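Local atomic coordinates of Polyphosphate:AMP phosphotransferase (PDB entry 5O6M), a protein that uses inorganic polyphosphate as phosphate donor to convert AMP to ADP and ADP to ATP, and also accepts other nucleoside mono- and diphosphates. Residues R75-G80 and L238-L243. The protein carries 1 engineered substitution. Residues are numbered along the deposited sequence; the frame is centred on the assembly and turned at random. Where two conformers were deposited one is given.
With PO4 (phosphate ion), chain B.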
ATOM      1  N   ARG D  75       1.598  24.426  -8.813  0.55 54.09           N
ATOM      2  CA  ARG D  75       2.599  24.668  -9.847  0.55 54.68           C
ATOM      3  C   ARG D  75       3.461  25.875  -9.502  0.55 53.33           C
ATOM      4  O   ARG D  75       4.692  25.823  -9.599  0.55 54.95           O
ATOM      5  CB  ARG D  75       1.912  24.859 -11.201  0.55 51.39           C
ATOM      6  CG  ARG D  75       2.872  24.937 -12.379  0.55 54.71           C
ATOM      7  CD  ARG D  75       2.143  25.183 -13.700  0.55 53.83           C
ATOM      8  NE  ARG D  75       1.178  24.132 -14.013  0.55 60.05           N
ATOM      9  CZ  ARG D  75      -0.139  24.308 -14.047  0.55 62.90           C
ATOM     10  NH1 ARG D  75      -0.656  25.504 -13.795  0.55 54.33           N
ATOM     11  NH2 ARG D  75      -0.939  23.290 -14.340  0.55 53.96           N
ATOM     12  N   VAL D  76       2.830  26.970  -9.081  1.00 56.27           N
ATOM     13  CA  VAL D  76       3.561  28.215  -8.859  1.00 49.86           C
ATOM     14  C   VAL D  76       4.225  28.230  -7.488  1.00 55.36           C
ATOM     15  O   VAL D  76       5.427  28.493  -7.371  1.00 56.29           O
ATOM     16  CB  VAL D  76       2.622  29.421  -9.041  1.00 53.51           C
ATOM     17  CG1 VAL D  76       3.330  30.707  -8.654  1.00 48.08           C
ATOM     18  CG2 VAL D  76       2.126  29.494 -10.480  1.00 50.30           C
ATOM     19  N   VAL D  77       3.467  27.923  -6.432  1.00 54.21           N
ATOM     20  CA  VAL D  77       3.993  28.101  -5.081  1.00 45.43           C
ATOM     21  C   VAL D  77       5.225  27.235  -4.865  1.00 53.71           C
ATOM     22  O   VAL D  77       6.202  27.664  -4.238  1.00 61.15           O
ATOM     23  CB  VAL D  77       2.905  27.794  -4.036  1.00 51.55           C
ATOM     24  CG1 VAL D  77       3.511  27.746  -2.640  1.00 49.19           C
ATOM     25  CG2 VAL D  77       1.781  28.816  -4.112  1.00 48.08           C
ATOM     26  N   PHE D  78       5.211  26.013  -5.399  1.00 58.01           N
ATOM     27  CA  PHE D  78       6.287  25.055  -5.180  1.00 58.29           C
ATOM     28  C   PHE D  78       7.216  24.931  -6.382  1.00 52.32           C
ATOM     29  O   PHE D  78       7.983  23.966  -6.469  1.00 49.54           O
ATOM     30  CB  PHE D  78       5.707  23.693  -4.804  1.00 49.98           C
ATOM     31  CG  PHE D  78       4.855  23.725  -3.570  1.00 55.11           C
ATOM     32  CD1 PHE D  78       5.408  23.463  -2.325  1.00 61.79           C
ATOM     33  CD2 PHE D  78       3.506  24.026  -3.650  1.00 48.99           C
ATOM     34  CE1 PHE D  78       4.628  23.489  -1.182  1.00 54.17           C
ATOM     35  CE2 PHE D  78       2.723  24.057  -2.509  1.00 60.57           C
ATOM     36  CZ  PHE D  78       3.284  23.786  -1.274  1.00 52.91           C
ATOM     37  N   ASP D  79       7.177  25.895  -7.299  1.00 60.52           N
ATOM     38  CA  ASP D  79       8.119  25.910  -8.408  1.00 51.14           C
ATOM     39  C   ASP D  79       9.539  25.932  -7.865  1.00 47.33           C
ATOM     40  O   ASP D  79       9.890  26.794  -7.055  1.00 55.59           O
ATOM     41  CB  ASP D  79       7.862  27.133  -9.289  1.00 57.22           C
ATOM     42  CG  ASP D  79       8.727  27.150 -10.542  1.00 66.48           C
ATOM     43  OD1 ASP D  79       8.269  26.620 -11.578  1.00 68.46           O
ATOM     44  OD2 ASP D  79       9.852  27.696 -10.497  1.00 62.46           O
ATOM     45  N   GLY D  80      10.351  24.970  -8.293  1.00 47.91           N
ATOM     46  CA  GLY D  80      11.736  24.906  -7.881  1.00 50.44           C
ATOM     47  C   GLY D  80      12.004  24.155  -6.587  1.00 48.93           C
ATOM     48  O   GLY D  80      13.168  24.040  -6.192  1.00 56.39           O
ATOM     49  N   LEU D 238       0.205  35.094  -1.101  1.00 55.00           N
ATOM     50  CA  LEU D 238      -0.308  34.921   0.254  1.00 60.96           C
ATOM     51  C   LEU D 238      -0.070  33.503   0.757  1.00 56.58           C
ATOM     52  O   LEU D 238       0.390  33.304   1.888  1.00 53.23           O
ATOM     53  CB  LEU D 238      -1.796  35.270   0.306  1.00 55.96           C
ATOM     54  CG  LEU D 238      -2.417  35.192   1.701  1.00 57.81           C
ATOM     55  CD1 LEU D 238      -1.612  36.020   2.694  1.00 47.18           C
ATOM     56  CD2 LEU D 238      -3.865  35.645   1.669  1.00 56.06           C
ATOM     57  N   VAL D 239      -0.368  32.501  -0.074  1.00 52.48           N
ATOM     58  CA  VAL D 239      -0.100  31.123   0.325  1.00 49.26           C
ATOM     59  C   VAL D 239       1.381  30.945   0.618  1.00 50.54           C
ATOM     60  O   VAL D 239       1.763  30.302   1.603  1.00 50.77           O
ATOM     61  CB  VAL D 239      -0.592  30.138  -0.752  1.00 49.63           C
ATOM     62  CG1 VAL D 239      -0.062  28.742  -0.467  1.00 46.98           C
ATOM     63  CG2 VAL D 239      -2.115  30.126  -0.802  1.00 45.19           C
ATOM     64  N   SER D 240       2.241  31.508  -0.232  1.00 58.40           N
ATOM     65  CA  SER D 240       3.679  31.402  -0.007  1.00 56.54           C
ATOM     66  C   SER D 240       4.080  32.017   1.329  1.00 53.74           C
ATOM     67  O   SER D 240       4.857  31.425   2.087  1.00 49.39           O
ATOM     68  CB  SER D 240       4.437  32.071  -1.152  1.00 51.63           C
ATOM     69  OG  SER D 240       4.135  31.448  -2.387  1.00 66.49           O
ATOM     70  N   HIS D 241       3.554  33.204   1.642  1.00 54.94           N
ATOM     71  CA  HIS D 241       3.927  33.859   2.893  1.00 58.76           C
ATOM     72  C   HIS D 241       3.525  33.019   4.095  1.00 57.26           C
ATOM     73  O   HIS D 241       4.336  32.771   4.996  1.00 60.17           O
ATOM     74  CB  HIS D 241       3.298  35.249   2.986  1.00 58.04           C
ATOM     75  CG  HIS D 241       3.525  35.912   4.309  1.00 69.88           C
ATOM     76  ND1 HIS D 241       4.728  36.491   4.653  1.00 74.74           N
ATOM     77  CD2 HIS D 241       2.709  36.077   5.377  1.00 75.19           C
ATOM     78  CE1 HIS D 241       4.642  36.985   5.876  1.00 79.18           C
ATOM     79  NE2 HIS D 241       3.427  36.748   6.336  1.00 71.47           N
ATOM     80  N   ILE D 242       2.274  32.562   4.122  1.00 57.82           N
ATOM     81  CA  ILE D 242       1.805  31.768   5.250  1.00 50.32           C
ATOM     82  C   ILE D 242       2.649  30.510   5.400  1.00 52.50           C
ATOM     83  O   ILE D 242       3.078  30.161   6.506  1.00 50.65           O
ATOM     84  CB  ILE D 242       0.307  31.450   5.082  1.00 60.25           C
ATOM     85  CG1 ILE D 242      -0.512  32.745   5.179  1.00 54.91           C
ATOM     86  CG2 ILE D 242      -0.152  30.414   6.099  1.00 56.37           C
ATOM     87  CD1 ILE D 242      -1.924  32.640   4.653  1.00 55.27           C
ATOM     88  N   LEU D 243       2.935  29.831   4.287  1.00 58.84           N
ATOM     89  CA  LEU D 243       3.710  28.595   4.355  1.00 60.16           C
ATOM     90  C   LEU D 243       5.126  28.843   4.868  1.00 52.83           C
ATOM     91  O   LEU D 243       5.612  28.126   5.751  1.00 54.96           O
ATOM     92  CB  LEU D 243       3.754  27.919   2.985  1.00 56.45           C
ATOM     93  CG  LEU D 243       4.679  26.703   2.920  1.00 57.05           C
ATOM     94  CD1 LEU D 243       4.275  25.676   3.963  1.00 42.51           C
ATOM     95  CD2 LEU D 243       4.679  26.088   1.526  1.00 55.47           C
TER
HETATM   96  P   PO4 B1004      -4.475  25.725 -15.098  1.00114.32           P
HETATM   97  O1  PO4 B1004      -3.492  26.859 -14.944  1.00 93.50           O
HETATM   98  O2  PO4 B1004      -5.709  26.218 -15.818  1.00 96.69           O
HETATM   99  O3  PO4 B1004      -3.821  24.625 -15.904  1.00 83.54           O
HETATM  100  O4  PO4 B1004      -4.861  25.213 -13.730  1.00 89.59           O
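V77, in the last turn of helix 70-77, lies over S240 of helix 232-249, their CA atoms 6.1 Å apart, in the P-loop-type alpha/beta fold of this class III PPK2 enzyme. F78 leaves helical geometry directly afterwards, while 238-243 stays helical throughout. No hydrogen bond crosses; van der Waals packing in the buried core joins the end of helix 70-77 and the residue after it to helix 232-249. V77 spreads both methyls over the S240 hydroxyl, CG1 standing 3.8 Å from OG and CG2 3.9 Å. That OG lies beside its own backbone N (chi1 -60°) and is hydrogen-bonded to the carbonyl O of N236, one turn earlier in the same helix. CG2 also reaches V239 CG1, the two valines crossing at roughly a right angle, and V239 continues onto F166 and L168 of strand 161-169. Helix 29-53 adds L36 against S240 and L43 against L243. V77 CG1 lies 3.7 Å above one face of the F78 ring, offset toward its rim, while L243 CD2 approaches the ring obliquely, 3.8 Å from CE1 and 3.9 Å from CZ.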